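Local coordinates for protein Cfl (Pectobacterium brasiliense, PDB 7A9J) that joins acids such as coronafacic acid to partners through amide bonds, probably by way of an acyl adenylate, as an ATP-dependent ligase of the AMP-binding enzyme family, at residues I69-R74 against T180-S185; E110-I115 against K134-S139; S233-D236 against W241-L244; Q320-F323 against G327-L330; P498-F503 against N522-L527. The protein carries 1 engineered substitution. One frame throughout, in Å; residues are numbered along the deposited sequence.

Interaction 1 of 5, residues I69-R74 against T180-S185; sequences IKKGDR and TDEIAS
K71 and E182 meet through one salt bridge, a worked example of an ion pair tying together two loops far apart in sequence. K71 NZ lies 2.6 Å from E182 OE2 and approaches it through the syn lone pair, on the side of the other carboxylate oxygen. The two side chains cross at about a right angle. E182 runs straight out beyond CG toward the lysine, whereas K71 CG points away from the backbone N (chi1 177°) and the chain then bends at chi3 (83°), which swings CE and NZ over to the carboxylate. CE follows NZ in, 3.3 Å from E182 OE2.

Both charged groups have second partners. K71 NZ also donates to the carbonyl of N177, and E182 OE1 accepts the backbone N-H of Y179, so each carboxylate oxygen has its own donor. The loop that carries the lysine is a type II beta turn from K70 to D73, closed by D73 N to K70 O at 3.1 Å. D73 OD2 takes the backbone N-H of K70 at 2.8 Å, met from above the carboxylate plane. G72, with phi 93°, occupies the turn position where a CB would collide with the preceding carbonyl oxygen.

The bridge lies at the surface. It links the turn between helix 50-66 and strand 74-78 of the five-stranded parallel sheet to the residue just before strand 183-188, an outermost strand of a four-stranded antiparallel sheet.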
# COMPACT_ATOMS: atom_id res chain seq x y z
N ILE A 69 28.26 -8.66 12.09
CA ILE A 69 26.81 -8.80 12.12
C ILE A 69 26.47 -10.28 12.18
O ILE A 69 27.09 -11.11 11.49
CB ILE A 69 26.16 -8.11 10.92
CG1 ILE A 69 26.52 -6.62 10.95
CG2 ILE A 69 24.67 -8.23 10.99
CD1 ILE A 69 26.36 -5.96 12.32
N LYS A 70 25.55 -10.64 13.06
CA LYS A 70 25.23 -12.03 13.38
C LYS A 70 23.73 -12.21 13.24
O LYS A 70 22.99 -11.24 13.25
CB LYS A 70 25.64 -12.41 14.81
CG LYS A 70 27.06 -12.02 15.17
CD LYS A 70 27.51 -12.65 16.49
CE LYS A 70 29.01 -12.40 16.75
NZ LYS A 70 29.87 -12.87 15.61
N LYS A 71 23.30 -13.47 13.08
CA LYS A 71 21.88 -13.80 13.14
C LYS A 71 21.25 -13.16 14.38
O LYS A 71 21.80 -13.29 15.47
CB LYS A 71 21.72 -15.33 13.19
CG LYS A 71 20.27 -15.78 13.33
CD LYS A 71 20.08 -17.22 12.86
CE LYS A 71 20.43 -18.18 13.94
NZ LYS A 71 19.73 -19.50 13.76
N GLY A 72 20.11 -12.48 14.20
CA GLY A 72 19.41 -11.82 15.28
C GLY A 72 19.75 -10.35 15.50
O GLY A 72 18.99 -9.65 16.18
N ASP A 73 20.88 -9.87 14.98
CA ASP A 73 21.18 -8.45 15.02
C ASP A 73 20.18 -7.68 14.16
O ASP A 73 19.74 -8.16 13.12
CB ASP A 73 22.60 -8.17 14.50
CG ASP A 73 23.70 -8.67 15.44
OD1 ASP A 73 23.43 -9.01 16.61
OD2 ASP A 73 24.86 -8.72 14.98
N ARG A 74 19.87 -6.45 14.56
CA ARG A 74 18.87 -5.64 13.88
C ARG A 74 19.58 -4.57 13.06
O ARG A 74 20.44 -3.86 13.56
CB ARG A 74 17.88 -5.04 14.89
CG ARG A 74 17.27 -6.21 15.70
CD ARG A 74 16.27 -5.73 16.64
NE ARG A 74 15.66 -6.80 17.41
CZ ARG A 74 14.75 -6.56 18.35
NH1 ARG A 74 14.41 -5.30 18.62
NH2 ARG A 74 14.20 -7.56 19.05
N THR A 180 12.37 -21.22 10.36
CA THR A 180 11.24 -20.37 9.98
C THR A 180 10.61 -19.64 11.16
O THR A 180 10.02 -18.58 10.95
CB THR A 180 10.17 -21.17 9.23
OG1 THR A 180 9.72 -22.23 10.08
CG2 THR A 180 10.78 -21.78 7.99
N ASP A 181 10.80 -20.12 12.39
CA ASP A 181 10.24 -19.37 13.52
C ASP A 181 11.08 -18.16 13.93
O ASP A 181 10.63 -17.36 14.78
CB ASP A 181 10.04 -20.32 14.71
CG ASP A 181 11.30 -21.04 15.10
OD1 ASP A 181 11.67 -20.97 16.28
OD2 ASP A 181 11.93 -21.69 14.23
N GLU A 182 12.29 -17.99 13.39
CA GLU A 182 13.12 -16.87 13.83
C GLU A 182 12.63 -15.53 13.29
O GLU A 182 12.00 -15.45 12.22
CB GLU A 182 14.59 -17.10 13.43
CG GLU A 182 15.12 -18.25 14.20
CD GLU A 182 16.52 -18.68 13.74
OE1 GLU A 182 16.77 -18.70 12.50
OE2 GLU A 182 17.34 -18.97 14.62
N ILE A 183 12.97 -14.45 14.01
CA ILE A 183 12.60 -13.12 13.55
C ILE A 183 13.29 -12.81 12.25
O ILE A 183 14.49 -13.07 12.07
CB ILE A 183 12.93 -12.03 14.58
CG1 ILE A 183 12.25 -12.33 15.88
CG2 ILE A 183 12.53 -10.63 14.02
CD1 ILE A 183 12.83 -11.58 17.04
N ALA A 184 12.52 -12.26 11.32
CA ALA A 184 13.04 -11.76 10.06
C ALA A 184 13.08 -10.26 9.95
O ALA A 184 14.04 -9.72 9.38
CB ALA A 184 12.23 -12.33 8.91
N SER A 185 12.05 -9.54 10.44
CA SER A 185 12.00 -8.11 10.21
C SER A 185 11.05 -7.47 11.23
O SER A 185 10.31 -8.16 11.95
CB SER A 185 11.53 -7.80 8.78
OG SER A 185 10.17 -8.17 8.70

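Interaction 2 of 5, residues E110-I115 against K134-S139; sequences EVKNLI and KQEIES
K112 makes the polar part of this contact, as a worked case of a lysine whose stem packs while its amine reaches a hydroxyl. With chi1 at 177° the chain heads away from its own backbone N, and its extended course carries NZ to within 2.9 Å of S139 OG, a weak hydrogen bond. CE comes with it, 3.1 Å from the same oxygen. S139 OG is itself a donor, to E136 O at 2.9 Å. That carbonyl also receives S139 N, and both donors come from one face of its plane.

Van der Waals contact supports the polar link. K112 CB rests against E136 CB at 3.9 Å, beside the closest approach of the two backbones, while the glutamate bends at chi2 (77°) and carries its carboxylate away from the lysine. Helices 108-117 and 134-138 pack against each other over the five-stranded parallel sheet of the AMP-binding region, and strand 122-125 of that sheet runs between them in sequence.

Apolar contact is made nearer the sheet. I115 CD1 meets I137 CG1 at 3.9 Å, the two isoleucines crossing at about a right angle, and both also touch Y123 on strand 122-125. Among the remaining charges, K134 NZ pairs with E138 OE1 at 2.7 Å within its own helix, from the syn side and 28° out of the carboxylate plane.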
# COMPACT_ATOMS: atom_id res chain seq x y z
N GLU A 110 12.33 11.32 13.96
CA GLU A 110 11.57 10.08 13.94
C GLU A 110 12.43 8.90 13.54
O GLU A 110 12.27 7.79 14.05
CB GLU A 110 10.39 10.22 12.98
CG GLU A 110 9.25 11.05 13.64
CD GLU A 110 8.24 11.59 12.64
OE1 GLU A 110 8.47 11.47 11.43
OE2 GLU A 110 7.21 12.14 13.08
N VAL A 111 13.33 9.13 12.58
CA VAL A 111 14.28 8.09 12.19
C VAL A 111 15.14 7.70 13.37
O VAL A 111 15.29 6.52 13.68
CB VAL A 111 15.13 8.60 11.02
CG1 VAL A 111 16.35 7.65 10.80
CG2 VAL A 111 14.27 8.69 9.76
N LYS A 112 15.67 8.70 14.09
CA LYS A 112 16.46 8.40 15.27
C LYS A 112 15.65 7.60 16.30
O LYS A 112 16.14 6.60 16.84
CB LYS A 112 17.00 9.69 15.88
CG LYS A 112 17.79 9.46 17.20
CD LYS A 112 18.57 10.67 17.67
CE LYS A 112 19.68 10.25 18.64
NZ LYS A 112 20.16 11.42 19.44
N ASN A 113 14.40 8.00 16.52
CA ASN A 113 13.57 7.27 17.47
C ASN A 113 13.43 5.80 17.09
O ASN A 113 13.53 4.92 17.96
CB ASN A 113 12.18 7.90 17.58
CG ASN A 113 11.33 7.19 18.62
OD1 ASN A 113 11.72 7.10 19.78
ND2 ASN A 113 10.21 6.63 18.19
N LEU A 114 13.20 5.49 15.80
CA LEU A 114 13.08 4.09 15.39
C LEU A 114 14.40 3.34 15.48
O LEU A 114 14.42 2.15 15.80
CB LEU A 114 12.52 3.97 13.97
CG LEU A 114 11.06 4.44 13.89
CD1 LEU A 114 10.44 3.89 12.59
CD2 LEU A 114 10.22 4.04 15.12
N ILE A 115 15.51 3.98 15.12
CA ILE A 115 16.79 3.29 15.26
C ILE A 115 17.01 2.89 16.70
O ILE A 115 17.43 1.76 16.99
CB ILE A 115 17.94 4.18 14.75
CG1 ILE A 115 17.87 4.28 13.22
CG2 ILE A 115 19.33 3.63 15.16
CD1 ILE A 115 18.89 5.28 12.67
N LYS A 134 22.23 12.90 9.29
CA LYS A 134 23.56 12.40 9.64
C LYS A 134 23.82 12.50 11.14
O LYS A 134 24.30 11.55 11.77
CB LYS A 134 24.62 13.22 8.88
CG LYS A 134 26.05 12.73 9.21
CD LYS A 134 27.03 13.20 8.18
CE LYS A 134 28.46 12.77 8.55
NZ LYS A 134 29.06 13.37 9.77
N GLN A 135 23.56 13.67 11.72
CA GLN A 135 23.88 13.86 13.13
C GLN A 135 23.06 12.92 14.00
O GLN A 135 23.58 12.32 14.94
CB GLN A 135 23.63 15.32 13.51
CG GLN A 135 24.71 16.24 12.96
CD GLN A 135 24.43 17.69 13.25
OE1 GLN A 135 23.34 18.03 13.73
NE2 GLN A 135 25.41 18.56 12.97
N GLU A 136 21.79 12.73 13.65
CA GLU A 136 20.93 11.83 14.40
C GLU A 136 21.42 10.39 14.29
O GLU A 136 21.57 9.69 15.30
CB GLU A 136 19.48 11.96 13.89
CG GLU A 136 18.83 13.33 14.17
CD GLU A 136 19.28 14.46 13.21
OE1 GLU A 136 20.02 14.18 12.23
OE2 GLU A 136 18.90 15.63 13.45
N ILE A 137 21.70 9.93 13.08
CA ILE A 137 22.13 8.54 12.93
C ILE A 137 23.44 8.32 13.69
O ILE A 137 23.57 7.38 14.49
CB ILE A 137 22.26 8.19 11.44
CG1 ILE A 137 20.88 8.07 10.78
CG2 ILE A 137 22.99 6.79 11.27
CD1 ILE A 137 20.97 8.35 9.29
N GLU A 138 24.38 9.23 13.53
CA GLU A 138 25.69 9.03 14.13
C GLU A 138 25.70 9.21 15.63
O GLU A 138 26.70 8.86 16.27
CB GLU A 138 26.72 9.96 13.47
CG GLU A 138 26.93 9.53 12.01
CD GLU A 138 28.05 10.30 11.27
OE1 GLU A 138 28.29 11.51 11.57
OE2 GLU A 138 28.70 9.68 10.37
N SER A 139 24.63 9.74 16.21
CA SER A 139 24.55 9.86 17.65
C SER A 139 23.84 8.67 18.30
O SER A 139 23.64 8.67 19.52
CB SER A 139 23.85 11.17 18.03
OG SER A 139 22.48 11.11 17.66

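Interaction 3 of 5, residues S233-D236 against W241-L244; sequences SLVD and WSIL. With R4Z (6-ethyl-1-oxidanylidene-indene-4-carboxylic acid), chain B.
V235 and W241 touch where the loop after strand 230-233 turns back along the first turns of helix 240-251, a strand-loop-helix element whose helix presents W241 and L244 to the bound indenone carboxylic acid R4Z. The tryptophan illustrates how one side chain can serve both protein and ligand. Its chi1 of -171° carries the indole out from the helix, between the loop and R4Z. Beginning at the root, CB approaches R4Z C07 at 3.8 Å and CG lies over the ligand's fused bond, near C05 and C06. Along the pyrrole side, CD1 meets C05, and NE1 lies near C02 and the ketone oxygen O01. At the ring junction CD2 faces C04, and CE2 has R4Z C03 at 3.7 Å, over the centre of one indole face. Further out, CZ2 still reaches C03, while CE3 is shared: it lies near C04 and also 4.0 Å from V235 CG2. The valine methyl meets the indole obliquely, with CZ3 the outermost atom it touches.

L244, one turn along, brings CD1 to within 3.5 Å of the ligand's ethyl carbon C14. R4Z is further held by a hydrogen bond to the hydroxyl of S333.

On the loop side of the helix, two serine hydroxyls link loop and helix, provisionally, since the bonds hold for one of two S242 conformers. In it S233 OG donates to S242 OG at 2.6 Å, and S242 OG donates to V235 O, also at 2.6 Å, from 57° above the carbonyl plane.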
# COMPACT_ATOMS: atom_id res chain seq x y z
N SER A 233 6.01 -1.28 -8.64
CA SER A 233 5.24 -0.76 -7.50
C SER A 233 5.58 0.71 -7.30
O SER A 233 6.76 1.06 -7.11
CB SER A 233 5.53 -1.54 -6.21
OG SER A 233 4.81 -0.90 -5.13
N LEU A 234 4.54 1.58 -7.33
CA LEU A 234 4.78 2.99 -7.15
C LEU A 234 4.99 3.35 -5.68
O LEU A 234 5.46 4.47 -5.39
CB LEU A 234 3.60 3.80 -7.71
CG LEU A 234 3.49 3.57 -9.23
CD1 LEU A 234 2.22 4.22 -9.73
CD2 LEU A 234 4.69 4.20 -9.96
N VAL A 235 4.71 2.44 -4.76
CA VAL A 235 4.95 2.71 -3.35
C VAL A 235 6.44 2.44 -3.09
O VAL A 235 6.96 1.49 -3.64
CB VAL A 235 4.08 1.76 -2.53
CG1 VAL A 235 4.51 1.81 -1.09
CG2 VAL A 235 2.54 2.20 -2.70
N ASP A 236 7.10 3.29 -2.31
CA ASP A 236 8.53 3.09 -2.05
C ASP A 236 8.85 1.66 -1.63
O ASP A 236 8.14 1.04 -0.82
CB ASP A 236 9.05 4.02 -0.93
CG ASP A 236 8.86 5.50 -1.22
OD1 ASP A 236 8.80 5.93 -2.39
OD2 ASP A 236 8.83 6.26 -0.23
N TRP A 241 4.29 -3.10 1.83
CA TRP A 241 3.60 -3.68 0.68
C TRP A 241 4.55 -3.88 -0.52
O TRP A 241 4.48 -4.90 -1.20
CB TRP A 241 2.44 -2.79 0.26
CG TRP A 241 1.53 -3.40 -0.78
CD1 TRP A 241 1.24 -4.73 -0.97
CD2 TRP A 241 0.77 -2.67 -1.74
NE1 TRP A 241 0.34 -4.88 -2.04
CE2 TRP A 241 0.06 -3.62 -2.52
CE3 TRP A 241 0.65 -1.30 -2.02
CZ2 TRP A 241 -0.76 -3.25 -3.58
CZ3 TRP A 241 -0.15 -0.92 -3.05
CH2 TRP A 241 -0.83 -1.90 -3.84
N SER A 242 5.41 -2.91 -0.79
CA SER A 242 6.34 -3.06 -1.93
C SER A 242 7.39 -4.11 -1.66
O SER A 242 7.85 -4.75 -2.60
CB SER A 242 7.00 -1.75 -2.25
OG SER A 242 6.08 -0.86 -2.83
N ILE A 243 7.81 -4.27 -0.41
CA ILE A 243 8.76 -5.36 -0.11
C ILE A 243 8.15 -6.70 -0.49
O ILE A 243 8.76 -7.53 -1.19
CB ILE A 243 9.12 -5.32 1.39
CG1 ILE A 243 9.82 -4.03 1.70
CG2 ILE A 243 9.89 -6.63 1.77
CD1 ILE A 243 10.10 -3.78 3.21
N LEU A 244 6.88 -6.91 -0.08
CA LEU A 244 6.22 -8.15 -0.37
C LEU A 244 6.00 -8.31 -1.86
O LEU A 244 6.12 -9.43 -2.38
CB LEU A 244 4.88 -8.20 0.36
CG LEU A 244 4.98 -8.24 1.89
CD1 LEU A 244 3.50 -8.30 2.47
CD2 LEU A 244 5.72 -9.44 2.41
C13 R4Z B . 0.83 -5.20 4.51
C15 R4Z B . -0.77 -4.79 2.59
C02 R4Z B . -2.30 -4.18 0.58
C03 R4Z B . -2.74 -3.07 -0.14
C04 R4Z B . -2.15 -1.87 0.60
C05 R4Z B . -1.42 -3.96 1.69
C06 R4Z B . -1.24 -2.55 1.76
C07 R4Z B . -0.40 -2.04 2.74
C08 R4Z B . -0.19 -0.52 2.84
C11 R4Z B . 0.28 -2.89 3.62
C12 R4Z B . 0.10 -4.28 3.55
C14 R4Z B . 2.31 -5.39 4.08
O01 R4Z B . -2.67 -5.29 0.28
O09 R4Z B . 0.78 -0.12 3.53
O10 R4Z B . -0.97 0.31 2.28

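Interaction 4 of 5, residues Q320-F323 against G327-L330; sequences QKFF and GSHL
F322 and F323 share a first torsion near 180° (chi1 -162° and -178°) that swings each ring away from its backbone N, and these neighbouring helix residues thereby direct their rings to different parts of the 327-330 loop. L330 adopts a similar first torsion, and its second lays CD1 over one face of the F322 ring, 4.1 Å from F322 CD2 and offset toward the rim. S328 CB touches the same ring obliquely, 3.6 Å from F322 CE2.

The F323 ring takes a different set of partners. S328 O sits at its edge, in the ring plane, and also receives a CA-H...O contact from F323 CA at 3.5 Å. Further along, F323 CE1 meets H329 CE1 at 3.6 Å, the two side chains lying side by side and pointing the same way. Their planes are inclined at 49°, an oblique aromatic pair in which F323 CD1 lies above one imidazole face.

The example shows how a helix ends and its loop folds back on the last turn. G327 N donates to F323 O at 2.7 Å, tilted from the carbonyl plane, and G327 then leaves helical geometry with positive phi, a left-handed conformation that glycine adopts easily.

The contact joins helix 316-326 to the run leading into strand 331-335. F322 also meets F286 edge-to-face, F323 stacks on Y350, and F322 and L330 both touch C307 of strand 306-311.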
# COMPACT_ATOMS: atom_id res chain seq x y z
N GLN A 320 -14.10 3.16 -12.02
CA GLN A 320 -14.93 3.71 -13.08
C GLN A 320 -14.17 4.77 -13.87
O GLN A 320 -14.14 4.74 -15.11
CB GLN A 320 -16.23 4.30 -12.47
CG GLN A 320 -17.00 3.21 -11.59
CD GLN A 320 -18.13 3.74 -10.66
OE1 GLN A 320 -18.49 4.92 -10.67
NE2 GLN A 320 -18.68 2.83 -9.85
N LYS A 321 -13.55 5.73 -13.17
CA LYS A 321 -12.76 6.76 -13.85
C LYS A 321 -11.60 6.14 -14.62
O LYS A 321 -11.24 6.59 -15.71
CB LYS A 321 -12.24 7.77 -12.85
CG LYS A 321 -13.34 8.36 -11.97
CD LYS A 321 -12.77 9.14 -10.79
CE LYS A 321 -12.48 10.57 -11.20
NZ LYS A 321 -12.00 11.39 -10.06
N PHE A 322 -10.99 5.11 -14.04
CA PHE A 322 -9.80 4.52 -14.66
C PHE A 322 -10.17 3.78 -15.93
O PHE A 322 -9.42 3.81 -16.92
CB PHE A 322 -9.12 3.60 -13.66
CG PHE A 322 -7.69 3.27 -14.00
CD1 PHE A 322 -6.69 4.25 -13.88
CD2 PHE A 322 -7.33 1.98 -14.42
CE1 PHE A 322 -5.36 3.94 -14.17
CE2 PHE A 322 -5.98 1.65 -14.73
CZ PHE A 322 -5.01 2.62 -14.60
N PHE A 323 -11.31 3.09 -15.93
CA PHE A 323 -11.76 2.46 -17.17
C PHE A 323 -12.13 3.49 -18.22
O PHE A 323 -11.80 3.32 -19.41
CB PHE A 323 -12.96 1.53 -16.93
CG PHE A 323 -13.41 0.82 -18.19
CD1 PHE A 323 -12.69 -0.28 -18.67
CD2 PHE A 323 -14.50 1.28 -18.91
CE1 PHE A 323 -13.06 -0.91 -19.85
CE2 PHE A 323 -14.89 0.65 -20.09
CZ PHE A 323 -14.18 -0.45 -20.55
N GLY A 327 -9.49 2.34 -20.49
CA GLY A 327 -9.96 1.02 -20.86
C GLY A 327 -9.28 -0.11 -20.13
O GLY A 327 -9.27 -1.24 -20.62
N SER A 328 -8.67 0.16 -18.98
CA SER A 328 -7.99 -0.84 -18.18
C SER A 328 -8.90 -1.16 -17.00
O SER A 328 -9.69 -0.31 -16.56
CB SER A 328 -6.61 -0.33 -17.71
OG SER A 328 -5.84 -1.26 -16.93
N HIS A 329 -8.78 -2.38 -16.47
CA HIS A 329 -9.75 -2.92 -15.51
C HIS A 329 -9.06 -2.95 -14.16
O HIS A 329 -8.27 -3.86 -13.88
CB HIS A 329 -10.20 -4.30 -15.94
CG HIS A 329 -10.71 -4.34 -17.35
ND1 HIS A 329 -12.06 -4.28 -17.64
CD2 HIS A 329 -10.06 -4.39 -18.54
CE1 HIS A 329 -12.22 -4.32 -18.95
NE2 HIS A 329 -11.03 -4.40 -19.52
N LEU A 330 -9.27 -1.89 -13.37
CA LEU A 330 -8.54 -1.74 -12.12
C LEU A 330 -8.82 -2.88 -11.15
O LEU A 330 -9.94 -3.41 -11.08
CB LEU A 330 -8.91 -0.40 -11.45
CG LEU A 330 -8.02 0.03 -10.26
CD1 LEU A 330 -6.57 0.39 -10.71
CD2 LEU A 330 -8.70 1.30 -9.65

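Interaction 5 of 5, residues P498-F503 against N522-L527; sequences PSEYIF and NEYHLL
The Y524 ring meets E500 at its edge: carboxylate oxygen OE2 lies in the ring plane, and the two flat groups are only 22° from coplanar. I502 CD1 reaches the same ring obliquely, 3.9 Å from Y524 CE1, while on the helix itself Y524 CD2 lies over one face of the H525 imidazole, toward its rim.

The glutamate and tyrosine come from opposite directions. E500 stretches out fully from the strand, its chi1 of -179° sending the chain straight off the backbone, and Y524 reaches out from the first turn of its helix to meet it. Y524 OH donates to E500 OE2 at 2.5 Å, on the syn side and 15° out of the carboxylate plane; Y524 CE1 stands 3.1 Å from that oxygen. Next to this bond, I502 CD1 also packs on L527 CB at 4.4 Å, and I502 CG2 approaches L527 O.

Strand 500-503 belongs to a four-stranded mixed sheet in the C-terminal part of the enzyme, and helix 524-530 packs against it. As an example of a buried polar group held from several sides, the carboxylate also pairs through OE1 with R466 and bonds to T536, while Y524 OH has R466 and K528 as further partners. With cationic R466 and K528 close to the carboxylate and the phenol, E500 is probably kept ionised despite its burial, and the short phenol-carboxylate bond is consistent with a strong hydrogen bond to a charged acceptor.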
# COMPACT_ATOMS: atom_id res chain seq x y z
N PRO A 498 -31.01 11.82 0.65
CA PRO A 498 -30.61 13.09 1.27
C PRO A 498 -31.84 13.93 1.53
O PRO A 498 -32.81 13.89 0.78
CB PRO A 498 -29.68 13.72 0.22
CG PRO A 498 -29.11 12.53 -0.56
CD PRO A 498 -30.23 11.51 -0.58
N SER A 499 -31.81 14.63 2.65
CA SER A 499 -32.81 15.66 2.91
C SER A 499 -32.49 16.99 2.23
O SER A 499 -33.37 17.87 2.16
CB SER A 499 -32.92 15.88 4.41
OG SER A 499 -33.54 14.77 5.03
N GLU A 500 -31.29 17.16 1.71
CA GLU A 500 -30.82 18.46 1.25
C GLU A 500 -29.65 18.27 0.31
O GLU A 500 -28.85 17.36 0.48
CB GLU A 500 -30.41 19.29 2.44
CG GLU A 500 -29.93 20.66 2.14
CD GLU A 500 -29.76 21.42 3.44
OE1 GLU A 500 -30.77 21.59 4.16
OE2 GLU A 500 -28.63 21.77 3.78
N TYR A 501 -29.56 19.15 -0.68
CA TYR A 501 -28.52 19.13 -1.70
C TYR A 501 -27.75 20.45 -1.63
O TYR A 501 -28.36 21.53 -1.62
CB TYR A 501 -29.17 18.93 -3.09
CG TYR A 501 -29.84 17.59 -3.19
CD1 TYR A 501 -29.08 16.44 -3.21
CD2 TYR A 501 -31.22 17.46 -3.24
CE1 TYR A 501 -29.64 15.20 -3.30
CE2 TYR A 501 -31.82 16.19 -3.34
CZ TYR A 501 -31.00 15.07 -3.36
OH TYR A 501 -31.49 13.79 -3.43
N ILE A 502 -26.42 20.36 -1.55
CA ILE A 502 -25.56 21.54 -1.60
C ILE A 502 -24.75 21.45 -2.89
O ILE A 502 -23.89 20.58 -3.03
CB ILE A 502 -24.65 21.62 -0.37
CG1 ILE A 502 -25.49 21.73 0.91
CG2 ILE A 502 -23.75 22.87 -0.46
CD1 ILE A 502 -24.69 21.76 2.21
N PHE A 503 -25.05 22.32 -3.84
CA PHE A 503 -24.33 22.33 -5.11
C PHE A 503 -23.09 23.19 -4.95
O PHE A 503 -23.20 24.37 -4.60
CB PHE A 503 -25.20 22.84 -6.26
CG PHE A 503 -26.38 21.97 -6.56
CD1 PHE A 503 -27.53 22.06 -5.80
CD2 PHE A 503 -26.33 21.05 -7.59
CE1 PHE A 503 -28.62 21.25 -6.06
CE2 PHE A 503 -27.42 20.25 -7.87
CZ PHE A 503 -28.57 20.35 -7.10
N ASN A 522 -18.90 19.23 10.07
CA ASN A 522 -18.56 20.32 10.98
C ASN A 522 -18.56 21.66 10.27
O ASN A 522 -18.81 22.68 10.93
CB ASN A 522 -17.18 20.07 11.61
CG ASN A 522 -17.25 19.07 12.76
OD1 ASN A 522 -18.29 18.89 13.37
ND2 ASN A 522 -16.12 18.43 13.07
N GLU A 523 -18.43 21.66 8.94
CA GLU A 523 -18.41 22.87 8.13
C GLU A 523 -19.68 23.07 7.33
O GLU A 523 -19.68 23.83 6.34
CB GLU A 523 -17.20 22.80 7.18
CG GLU A 523 -15.92 22.52 7.93
CD GLU A 523 -15.57 23.65 8.87
OE1 GLU A 523 -15.11 23.38 10.00
OE2 GLU A 523 -15.78 24.82 8.47
N TYR A 524 -20.77 22.41 7.75
CA TYR A 524 -22.04 22.42 7.02
C TYR A 524 -22.55 23.82 6.74
O TYR A 524 -22.96 24.13 5.61
CB TYR A 524 -23.05 21.62 7.83
CG TYR A 524 -24.49 21.79 7.42
CD1 TYR A 524 -24.93 21.41 6.15
CD2 TYR A 524 -25.43 22.30 8.31
CE1 TYR A 524 -26.27 21.56 5.78
CE2 TYR A 524 -26.78 22.44 7.94
CZ TYR A 524 -27.18 22.08 6.67
OH TYR A 524 -28.51 22.21 6.28
N HIS A 525 -22.59 24.69 7.78
CA HIS A 525 -23.06 26.06 7.57
C HIS A 525 -22.12 26.85 6.66
O HIS A 525 -22.60 27.62 5.82
CB HIS A 525 -23.26 26.75 8.92
CG HIS A 525 -24.14 25.96 9.81
ND1 HIS A 525 -25.51 25.90 9.63
CD2 HIS A 525 -23.86 25.08 10.81
CE1 HIS A 525 -26.03 25.08 10.52
NE2 HIS A 525 -25.06 24.58 11.25
N LEU A 526 -20.80 26.66 6.79
CA LEU A 526 -19.87 27.28 5.85
C LEU A 526 -20.16 26.81 4.43
O LEU A 526 -20.32 27.62 3.51
CB LEU A 526 -18.42 26.98 6.23
CG LEU A 526 -17.41 27.60 5.25
CD1 LEU A 526 -17.42 29.11 5.29
CD2 LEU A 526 -16.04 27.05 5.58
N LEU A 527 -20.27 25.49 4.25
CA LEU A 527 -20.55 24.93 2.92
C LEU A 527 -21.80 25.56 2.32
O LEU A 527 -21.78 26.01 1.17
CB LEU A 527 -20.70 23.41 3.01
CG LEU A 527 -19.41 22.59 3.21
CD1 LEU A 527 -19.77 21.13 3.49
CD2 LEU A 527 -18.40 22.70 2.06

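How the interactions relate
Interaction 3 alone of the five touches R4Z, contributing W241 and L244 to a pocket completed by residues such as S333 and Y334. Interaction 4 comes within about 9 Å of interaction 3, nearest atoms; the L330 side chain, just before strand 331-335, stays about 12 Å from the ligand. Interaction 1 approaches interaction 3 to about 7 Å between nearest atoms. Interaction 2 is nested in the chain loop that interaction 1 closes, their centres about 22 Å apart. Interaction 5 stands apart in the C-terminal region, its centre about 39 Å from that of interaction 3 and 54 Å from that of interaction 1.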